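Local coordinates for protein cleavage and polyadenylation specificity factor 100 KD subunit (Methanosarcina mazei, PDB 2XR1) that probably terminates transcription by cutting nascent RNA at the exit channel of RNA polymerase and degrading the released RNA, as a zinc-dependent, homodimeric nuclease, at residues B[33-47]-B[57-71]. Numbering follows the deposited sequence.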
# COMPACT_ATOMS: atom_id res chain seq x y z
N GLU B 33 31.30 -3.37 -4.48
CA GLU B 33 30.85 -4.76 -4.37
C GLU B 33 29.92 -4.87 -3.19
O GLU B 33 30.33 -4.77 -2.04
CB GLU B 33 32.02 -5.73 -4.26
CG GLU B 33 32.91 -5.71 -5.49
CD GLU B 33 34.13 -6.65 -5.41
OE1 GLU B 33 34.26 -7.41 -4.41
OE2 GLU B 33 34.96 -6.61 -6.36
N GLY B 34 28.64 -5.03 -3.49
CA GLY B 34 27.62 -4.90 -2.48
C GLY B 34 27.75 -3.54 -1.82
O GLY B 34 28.07 -2.53 -2.48
N PRO B 35 27.54 -3.50 -0.49
CA PRO B 35 27.62 -2.25 0.24
C PRO B 35 28.97 -1.54 0.17
O PRO B 35 28.99 -0.35 0.35
CB PRO B 35 27.32 -2.68 1.66
CG PRO B 35 26.53 -3.87 1.51
CD PRO B 35 27.16 -4.60 0.40
N GLN B 36 30.06 -2.25 -0.14
CA GLN B 36 31.42 -1.73 0.02
C GLN B 36 32.04 -1.15 -1.24
O GLN B 36 31.79 -1.60 -2.35
CB GLN B 36 32.36 -2.86 0.47
CG GLN B 36 32.03 -3.52 1.77
CD GLN B 36 33.10 -4.48 2.20
OE1 GLN B 36 33.74 -4.28 3.22
NE2 GLN B 36 33.30 -5.52 1.42
N LEU B 37 32.92 -0.18 -1.05
CA LEU B 37 33.85 0.23 -2.08
C LEU B 37 35.05 -0.63 -1.87
O LEU B 37 35.53 -0.72 -0.75
CB LEU B 37 34.24 1.68 -1.89
CG LEU B 37 35.24 2.21 -2.90
CD1 LEU B 37 34.79 1.91 -4.32
CD2 LEU B 37 35.46 3.72 -2.67
N VAL B 38 35.52 -1.29 -2.92
CA VAL B 38 36.61 -2.24 -2.79
C VAL B 38 37.78 -1.82 -3.65
O VAL B 38 37.60 -1.62 -4.84
CB VAL B 38 36.17 -3.62 -3.19
CG1 VAL B 38 37.37 -4.52 -3.38
CG2 VAL B 38 35.27 -4.19 -2.13
N LEU B 39 38.97 -1.71 -3.05
CA LEU B 39 40.24 -1.44 -3.75
C LEU B 39 40.97 -2.74 -4.01
O LEU B 39 41.31 -3.45 -3.07
CB LEU B 39 41.18 -0.55 -2.91
CG LEU B 39 40.56 0.64 -2.20
CD1 LEU B 39 41.65 1.48 -1.54
CD2 LEU B 39 39.75 1.43 -3.18
N TYR B 40 41.28 -3.02 -5.26
CA TYR B 40 42.15 -4.12 -5.59
C TYR B 40 43.62 -3.68 -5.62
O TYR B 40 43.92 -2.58 -6.04
CB TYR B 40 41.72 -4.72 -6.92
CG TYR B 40 40.45 -5.53 -6.75
CD1 TYR B 40 40.50 -6.82 -6.21
CD2 TYR B 40 39.20 -4.99 -7.08
CE1 TYR B 40 39.35 -7.56 -6.03
CE2 TYR B 40 38.04 -5.71 -6.89
CZ TYR B 40 38.11 -7.00 -6.37
OH TYR B 40 36.94 -7.74 -6.18
N THR B 41 44.52 -4.55 -5.17
CA THR B 41 45.94 -4.23 -5.09
C THR B 41 46.78 -5.44 -5.40
O THR B 41 46.40 -6.56 -5.07
CB THR B 41 46.27 -3.76 -3.67
OG1 THR B 41 47.57 -3.13 -3.62
CG2 THR B 41 46.24 -4.96 -2.69
N GLU B 42 47.94 -5.22 -6.02
CA GLU B 42 48.95 -6.29 -6.21
C GLU B 42 49.95 -6.29 -5.07
O GLU B 42 50.88 -7.10 -5.06
CB GLU B 42 49.66 -6.11 -7.54
CG GLU B 42 48.75 -6.32 -8.73
CD GLU B 42 49.45 -6.10 -10.06
OE1 GLU B 42 50.00 -5.00 -10.27
OE2 GLU B 42 49.46 -7.03 -10.90
N GLU B 43 49.75 -5.42 -4.09
CA GLU B 43 50.63 -5.30 -2.95
C GLU B 43 49.84 -5.32 -1.62
O GLU B 43 49.99 -4.45 -0.77
CB GLU B 43 51.44 -4.02 -3.08
CG GLU B 43 52.04 -3.77 -4.46
CD GLU B 43 52.99 -2.55 -4.47
OE1 GLU B 43 52.50 -1.40 -4.60
OE2 GLU B 43 54.23 -2.77 -4.36
N PRO B 44 49.03 -6.36 -1.43
CA PRO B 44 48.24 -6.42 -0.21
C PRO B 44 49.06 -6.31 1.08
O PRO B 44 48.55 -5.83 2.08
CB PRO B 44 47.60 -7.81 -0.29
CG PRO B 44 48.53 -8.59 -1.17
CD PRO B 44 48.93 -7.60 -2.20
N ARG B 45 50.30 -6.78 1.06
CA ARG B 45 51.12 -6.76 2.27
C ARG B 45 51.18 -5.35 2.84
O ARG B 45 51.11 -5.14 4.04
CB ARG B 45 52.54 -7.27 1.99
N LYS B 46 51.28 -4.38 1.95
CA LYS B 46 51.41 -2.98 2.32
C LYS B 46 50.17 -2.45 3.04
O LYS B 46 50.27 -1.54 3.85
CB LYS B 46 51.72 -2.14 1.08
CG LYS B 46 53.01 -2.58 0.43
CD LYS B 46 53.43 -1.72 -0.76
CE LYS B 46 54.77 -2.23 -1.31
NZ LYS B 46 55.52 -1.20 -2.05
N PHE B 47 49.01 -3.01 2.73
CA PHE B 47 47.79 -2.65 3.43
C PHE B 47 47.61 -3.45 4.71
O PHE B 47 46.84 -3.05 5.60
CB PHE B 47 46.59 -2.87 2.55
CG PHE B 47 46.43 -1.86 1.45
CD1 PHE B 47 47.18 -1.96 0.27
CD2 PHE B 47 45.52 -0.84 1.56
CE1 PHE B 47 46.99 -1.05 -0.76
CE2 PHE B 47 45.36 0.08 0.53
CZ PHE B 47 46.09 -0.03 -0.63
N LEU B 57 41.94 6.64 4.20
CA LEU B 57 41.17 6.58 2.95
C LEU B 57 39.67 6.72 3.18
O LEU B 57 39.07 7.67 2.68
CB LEU B 57 41.46 5.29 2.17
CG LEU B 57 42.40 5.43 0.97
CD1 LEU B 57 43.49 6.50 1.18
CD2 LEU B 57 43.02 4.07 0.62
N ALA B 58 39.08 5.80 3.93
CA ALA B 58 37.66 5.91 4.29
C ALA B 58 37.33 7.32 4.82
O ALA B 58 36.30 7.91 4.46
CB ALA B 58 37.28 4.84 5.31
N LYS B 59 38.23 7.88 5.64
CA LYS B 59 38.06 9.22 6.19
C LYS B 59 37.77 10.28 5.12
O LYS B 59 36.71 10.89 5.13
CB LYS B 59 39.28 9.62 7.02
N GLU B 60 38.70 10.49 4.19
CA GLU B 60 38.51 11.52 3.15
C GLU B 60 37.43 11.17 2.10
O GLU B 60 36.96 12.06 1.39
CB GLU B 60 39.84 11.83 2.45
CG GLU B 60 39.89 13.19 1.72
CD GLU B 60 39.95 14.41 2.65
OE1 GLU B 60 39.82 14.27 3.88
OE2 GLU B 60 40.13 15.53 2.14
N LEU B 61 37.03 9.89 2.03
CA LEU B 61 35.97 9.42 1.10
C LEU B 61 34.59 9.25 1.76
O LEU B 61 33.61 8.95 1.06
CB LEU B 61 36.36 8.07 0.47
CG LEU B 61 37.23 8.08 -0.79
CD1 LEU B 61 37.59 6.66 -1.17
CD2 LEU B 61 36.53 8.78 -1.94
N ARG B 62 34.52 9.40 3.09
CA ARG B 62 33.28 9.27 3.86
C ARG B 62 32.49 8.00 3.51
O ARG B 62 31.27 8.07 3.28
CB ARG B 62 32.40 10.52 3.67
N THR B 63 33.16 6.85 3.47
CA THR B 63 32.48 5.58 3.18
C THR B 63 33.25 4.35 3.67
O THR B 63 34.41 4.46 4.08
CB THR B 63 32.16 5.41 1.65
OG1 THR B 63 31.94 4.02 1.34
CG2 THR B 63 33.29 5.93 0.78
N ARG B 64 32.58 3.20 3.63
CA ARG B 64 33.20 1.91 3.95
C ARG B 64 34.00 1.42 2.74
O ARG B 64 33.48 1.34 1.61
CB ARG B 64 32.16 0.83 4.32
CG ARG B 64 31.29 1.12 5.58
CD ARG B 64 31.22 -0.07 6.61
NE ARG B 64 31.39 -1.43 6.03
CZ ARG B 64 30.42 -2.17 5.46
NH1 ARG B 64 29.17 -1.71 5.33
NH2 ARG B 64 30.71 -3.39 5.01
N ILE B 65 35.27 1.09 3.00
CA ILE B 65 36.22 0.64 1.99
C ILE B 65 36.97 -0.57 2.50
O ILE B 65 37.45 -0.55 3.62
CB ILE B 65 37.24 1.73 1.65
CG1 ILE B 65 36.53 2.99 1.15
CG2 ILE B 65 38.22 1.21 0.58
CD1 ILE B 65 37.45 3.99 0.50
N ALA B 66 37.06 -1.62 1.69
CA ALA B 66 37.93 -2.76 1.93
C ALA B 66 38.98 -2.84 0.80
O ALA B 66 38.71 -2.51 -0.36
CB ALA B 66 37.12 -4.06 2.01
N MET B 67 40.18 -3.28 1.12
CA MET B 67 41.13 -3.59 0.08
C MET B 67 41.07 -5.10 -0.13
O MET B 67 40.68 -5.82 0.77
CB MET B 67 42.53 -3.09 0.47
CG MET B 67 43.30 -4.02 1.34
SD MET B 67 44.01 -5.36 0.40
CE MET B 67 44.76 -6.31 1.73
N ARG B 68 41.39 -5.58 -1.32
CA ARG B 68 41.64 -7.00 -1.49
C ARG B 68 42.67 -7.36 -2.56
O ARG B 68 42.96 -6.57 -3.46
CB ARG B 68 40.35 -7.79 -1.71
CG ARG B 68 39.22 -7.07 -2.36
CD ARG B 68 37.92 -7.92 -2.29
NE ARG B 68 38.04 -9.25 -2.93
CZ ARG B 68 37.05 -9.92 -3.52
NH1 ARG B 68 35.82 -9.40 -3.59
NH2 ARG B 68 37.28 -11.11 -4.06
N PRO B 69 43.25 -8.56 -2.44
CA PRO B 69 44.33 -8.91 -3.33
C PRO B 69 43.85 -9.05 -4.76
O PRO B 69 42.80 -9.63 -5.03
CB PRO B 69 44.78 -10.27 -2.79
CG PRO B 69 44.35 -10.27 -1.37
CD PRO B 69 43.05 -9.58 -1.40
N ASP B 70 44.63 -8.50 -5.68
CA ASP B 70 44.40 -8.77 -7.07
C ASP B 70 44.44 -10.28 -7.26
O ASP B 70 45.42 -10.93 -6.85
CB ASP B 70 45.48 -8.14 -7.95
CG ASP B 70 45.07 -8.02 -9.41
OD1 ASP B 70 44.42 -7.01 -9.76
OD2 ASP B 70 45.42 -8.93 -10.22
N PRO B 71 43.38 -10.86 -7.86
CA PRO B 71 43.38 -12.29 -8.17
C PRO B 71 44.70 -12.76 -8.78
O PRO B 71 45.29 -13.70 -8.28
CB PRO B 71 42.23 -12.43 -9.17
CG PRO B 71 41.27 -11.33 -8.81
CD PRO B 71 42.11 -10.19 -8.26
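Leu-37 to Thr-41 and Ile-65 to Pro-69 pair as parallel strands, joined by six backbone hydrogen bonds. Leu-37, Leu-39 and Thr-41 each donate their N and accept at their O, from Leu-37 N to Arg-64 O (3.1 Å) through to Asp-70 N to Thr-41 O (2.7 Å). Helices 44-49 and 52-61 make the connection, a beta-alpha-beta crossover within the first KH domain.

Apolar packing fills the face carrying Leu-37, Leu-39, Ile-65 and Met-67. Leu-37 CD2 lies against Ile-65 CD1 (3.8 Å) and meets Leu-61 at about a right angle. Leu-39 sends CD1 to Leu-57 CD2 (3.6 Å) while its CG rests on Ile-65 CG2. Helix 7-18 adds Leu-13 and Ile-17 to this layer. Met-67, with CG held between backbone N and carbonyl carbon (chi1 84°) and the chain bent again at chi2, lays CG against Phe-47 CB (3.7 Å); its SD makes an oblique Met-aromatic contact with that ring, and CE reaches Pro-44 CB.

Charged and aromatic groups meet on the other face. Glu-33 OE1 comes in at the edge of the Arg-68 guanidinium, forming a salt bridge to NH1 (2.7 Å) with the two planes almost perpendicular (89°). Tyr-40 runs beside Arg-68 and places OH over one guanidinium face, while Val-38 CG1 sits over a face of the tyrosine ring and touches Arg-68 CG.

The chemistry is thus two-sided: apolar contacts, including a Met-aromatic one, seat the helices on one face, whereas on the other an ion pair ties the arginine of an outermost strand across the central strand to Glu-33.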